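Local coordinates for protein aldehyde dehydrogenase 12 (Zea mays, PDB 6D97) that probably oxidises L-glutamate gamma-semialdehyde to glutamate with NAD+, the last step of proline catabolism in plants, at residues R491-T495 with G496-N500; E359-T362 with I363-L367. All coordinates share one frame; numbering follows the deposited sequence.

Interaction 1 (R491-T495 with G496-N500)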
# COMPACT_ATOMS: atom_id res chain seq x y z
N ARG A 491 22.62 12.21 -15.44
CA ARG A 491 21.61 13.07 -16.04
C ARG A 491 20.80 13.82 -14.99
O ARG A 491 19.71 14.32 -15.30
CB ARG A 491 20.68 12.24 -16.93
CG ARG A 491 21.39 11.57 -18.10
CD ARG A 491 20.44 10.73 -18.94
NE ARG A 491 19.45 11.54 -19.64
CZ ARG A 491 18.56 11.05 -20.50
NH1 ARG A 491 18.54 9.76 -20.78
NH2 ARG A 491 17.69 11.87 -21.09
N ALA A 492 21.31 13.92 -13.77
CA ALA A 492 20.58 14.58 -12.70
C ALA A 492 20.42 16.07 -12.97
O ALA A 492 21.32 16.72 -13.52
CB ALA A 492 21.28 14.37 -11.35
N ARG A 493 19.27 16.60 -12.59
CA ARG A 493 18.91 18.00 -12.76
C ARG A 493 18.33 18.52 -11.45
O ARG A 493 18.08 17.76 -10.52
CB ARG A 493 17.90 18.17 -13.90
CG ARG A 493 16.59 17.42 -13.66
CD ARG A 493 15.78 17.26 -14.94
NE ARG A 493 14.36 17.03 -14.65
CZ ARG A 493 13.81 15.84 -14.46
NH1 ARG A 493 14.56 14.74 -14.53
NH2 ARG A 493 12.52 15.74 -14.19
N THR A 494 18.13 19.83 -11.37
CA THR A 494 17.43 20.40 -10.23
C THR A 494 16.00 20.83 -10.55
O THR A 494 15.18 20.92 -9.63
CB THR A 494 18.19 21.61 -9.66
OG1 THR A 494 18.13 22.70 -10.58
CG2 THR A 494 19.63 21.25 -9.39
N THR A 495 15.68 21.07 -11.82
CA THR A 495 14.39 21.62 -12.21
C THR A 495 13.58 20.61 -13.01
O THR A 495 14.08 19.57 -13.45
CB THR A 495 14.58 22.90 -13.04
OG1 THR A 495 15.18 22.57 -14.30
CG2 THR A 495 15.49 23.86 -12.31
N GLY A 496 12.31 20.94 -13.19
CA GLY A 496 11.46 20.18 -14.09
C GLY A 496 10.83 18.94 -13.50
O GLY A 496 10.76 17.91 -14.18
N ALA A 497 10.39 19.00 -12.26
CA ALA A 497 9.71 17.86 -11.65
C ALA A 497 8.33 17.70 -12.27
O ALA A 497 7.50 18.61 -12.16
CB ALA A 497 9.59 18.05 -10.14
N PRO A 498 8.05 16.59 -12.95
CA PRO A 498 6.73 16.43 -13.58
C PRO A 498 5.72 15.83 -12.63
O PRO A 498 6.01 15.59 -11.45
CB PRO A 498 7.03 15.51 -14.77
CG PRO A 498 8.18 14.67 -14.29
CD PRO A 498 8.95 15.48 -13.27
N GLN A 499 4.51 15.55 -13.14
CA GLN A 499 3.43 15.10 -12.27
C GLN A 499 3.55 13.63 -11.88
O GLN A 499 2.79 13.19 -11.02
CB GLN A 499 2.09 15.34 -12.96
CG GLN A 499 1.77 14.33 -14.06
CD GLN A 499 2.74 14.39 -15.23
OE1 GLN A 499 3.14 15.47 -15.67
NE2 GLN A 499 3.12 13.22 -15.74
N ASN A 500 4.45 12.88 -12.49
CA ASN A 500 4.55 11.46 -12.17
C ASN A 500 5.34 11.18 -10.90
O ASN A 500 5.34 10.04 -10.44
CB ASN A 500 5.17 10.68 -13.34
CG ASN A 500 6.39 11.37 -13.92
OD1 ASN A 500 6.26 12.36 -14.62
ND2 ASN A 500 7.57 10.82 -13.64

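Interaction 2 (E359-T362 with I363-L367)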
# COMPACT_ATOMS: atom_id res chain seq x y z
N GLU A 359 14.48 38.08 -26.99
CA GLU A 359 13.46 38.03 -28.04
C GLU A 359 12.69 36.72 -28.04
O GLU A 359 11.54 36.69 -28.49
CB GLU A 359 14.09 38.29 -29.41
CG GLU A 359 14.46 39.75 -29.67
CD GLU A 359 15.89 40.08 -29.27
OE1 GLU A 359 16.46 41.05 -29.83
OE2 GLU A 359 16.44 39.38 -28.40
N ASP A 360 13.28 35.63 -27.55
CA ASP A 360 12.54 34.40 -27.33
C ASP A 360 12.39 34.08 -25.85
O ASP A 360 11.99 32.97 -25.50
CB ASP A 360 13.18 33.22 -28.09
CG ASP A 360 14.54 32.82 -27.54
OD1 ASP A 360 15.07 33.51 -26.63
OD2 ASP A 360 15.08 31.80 -28.02
N LEU A 361 12.74 35.03 -24.99
CA LEU A 361 12.55 34.93 -23.54
C LEU A 361 13.31 33.75 -22.94
O LEU A 361 12.90 33.19 -21.92
CB LEU A 361 11.06 34.86 -23.18
CG LEU A 361 10.36 36.21 -23.34
CD1 LEU A 361 8.87 36.09 -23.09
CD2 LEU A 361 10.99 37.22 -22.39
N THR A 362 14.43 33.37 -23.56
CA THR A 362 15.39 32.51 -22.88
C THR A 362 16.19 33.27 -21.84
O THR A 362 16.89 32.64 -21.03
CB THR A 362 16.31 31.84 -23.90
OG1 THR A 362 16.74 32.82 -24.87
CG2 THR A 362 15.58 30.71 -24.61
N ILE A 363 16.15 34.60 -21.87
CA ILE A 363 16.44 35.46 -20.74
C ILE A 363 15.37 36.53 -20.75
O ILE A 363 14.81 36.86 -21.81
CB ILE A 363 17.86 36.08 -20.80
CG1 ILE A 363 18.24 36.72 -19.46
CG2 ILE A 363 17.94 37.13 -21.90
CD1 ILE A 363 18.47 35.73 -18.34
N GLY A 364 15.04 37.07 -19.58
CA GLY A 364 13.98 38.06 -19.54
C GLY A 364 13.76 38.75 -18.21
O GLY A 364 14.59 38.69 -17.29
N PRO A 365 12.62 39.43 -18.10
CA PRO A 365 12.31 40.18 -16.88
C PRO A 365 12.33 39.29 -15.64
O PRO A 365 11.97 38.11 -15.70
CB PRO A 365 10.90 40.73 -17.14
CG PRO A 365 10.74 40.69 -18.63
CD PRO A 365 11.54 39.51 -19.09
N VAL A 366 12.77 39.87 -14.53
CA VAL A 366 12.86 39.19 -13.24
C VAL A 366 11.90 39.92 -12.32
O VAL A 366 12.18 41.03 -11.86
CB VAL A 366 14.28 39.19 -12.68
CG1 VAL A 366 14.32 38.47 -11.36
CG2 VAL A 366 15.23 38.54 -13.68
N LEU A 367 10.76 39.28 -12.03
CA LEU A 367 9.61 40.02 -11.50
C LEU A 367 9.75 40.38 -10.03
O LEU A 367 9.00 41.24 -9.55
CB LEU A 367 8.33 39.21 -11.72
CG LEU A 367 7.92 38.92 -13.17
CD1 LEU A 367 6.43 38.62 -13.27
CD2 LEU A 367 8.30 40.08 -14.08

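Interaction 1 (R491-T495 with G496-N500)
With a chi1 of 61°, Arg493 sends its CG between its own backbone N and carbonyl carbon, and the chain then runs extended from CG to NE, an extension that carries the guanidinium to the carbonyl oxygens of Thr495 and Gly496. There NH2 donates to Gly496 O over 2.8 Å in an almost straight bond, 171° at the hydrogen. The carbonyl oxygen lies practically in the guanidinium plane, yet the donor stands well above the plane of the carbonyl, off the lone-pair directions. On the same side chain NE makes a weaker, bent bond to the preceding carbonyl, with 2.8 Å between Arg493 NE and Thr495 O. Two consecutive carbonyls are thus held by one guanidinium, which probably restricts rotation of the guanidinium about the CD-NE bond. Beyond them, Pro498 CD comes up at the guanidinium edge, 3.7 Å from Arg493 NH2, an apolar neighbour near the same plane. The principle at work is that an arginine can fasten an irregular chain by its main-chain oxygens, and here the chain is the loop that follows strand 485-488 of the catalytic-domain sheet in the aldehyde dehydrogenase fold. Gly496 turns this loop with a positive phi, and a CB on it would run into Thr495 O. Thr495 itself puts OG1 between its backbone N and carbonyl carbon, chi1 68°, where the hydroxyl is hydrogen-bonded to Asp319 OD1 of helix 309-321. The other oxygen of that carboxylate receives Thr494 N, tying the loop to the helix through both oxygens. Arg493 NH1 also forms a long, weak ion pair with Asp533 of a second subunit.

Interaction 2 (E359-T362 with I363-L367)
Beside the contact of Leu361 with Pro365, the carboxylate of Asp360 is the flat group that shapes the turn: Thr362 N approaches its OD1 from above the plane, whereas Thr362 OG1 meets the same oxygen on the syn side, 20° out of plane. The amide bond measures 3.1 Å from Thr362 N to Asp360 OD1, and the hydroxyl bond is shorter, 2.5 Å from Thr362 OG1 to Asp360 OD1. The side-chain oxygen and the backbone N two residues on close an Asx turn, which in this dehydrogenase lies in the loop joining helices 345-354 and 371-382. The Thr362 hydroxyl can serve the turn because chi1 is 44°, setting OG1 between the backbone N and the carbonyl carbon, and it accepts in return from Lys357 N. Replacing Thr362 with an alanine would probably cost Asp360 OD1 its second donor and Lys357 N its acceptor, leaving the carboxylate freer to turn. From the middle of the turn, Leu361, whose own backbone has a positive phi, directs its CD2 branch to 4.1 Å from Pro365 CD, an apolar contact in which the two side chains cross at about a right angle. Gly364 lies alongside this contact; a CB there would clash with Leu361 CD2 and with Pro365 CD. Leu361 CA also makes a CA-H...O contact with Ile363 O, at 3.4 Å. Outside the turn, Thr362 O accepts from Arg356 NH1, and the Ile363 side chain packs on Pro436.

Overall arrangement
Interactions 1 and 2 are two separate, local ways of fixing irregular chain, met in series with 359-367 well before 491-500. Their centres lie 22 Å apart and their nearest atoms about 12 Å, so they do not touch. Both lean on the same run of chain, residues 324-329, though on different residues of it: Thr495 of interaction 1 packs on Lys327 and Ser329, while in interaction 2 the backbone of Leu367 and, weakly, those of Gly364 and Pro365 bond to Gln326 and Ser324. Neither contact forms part of the NAD site, although the Pro365 side chain is about 13 Å from the cofactor and Leu367 packs on Phe198, which lines the NAD pocket.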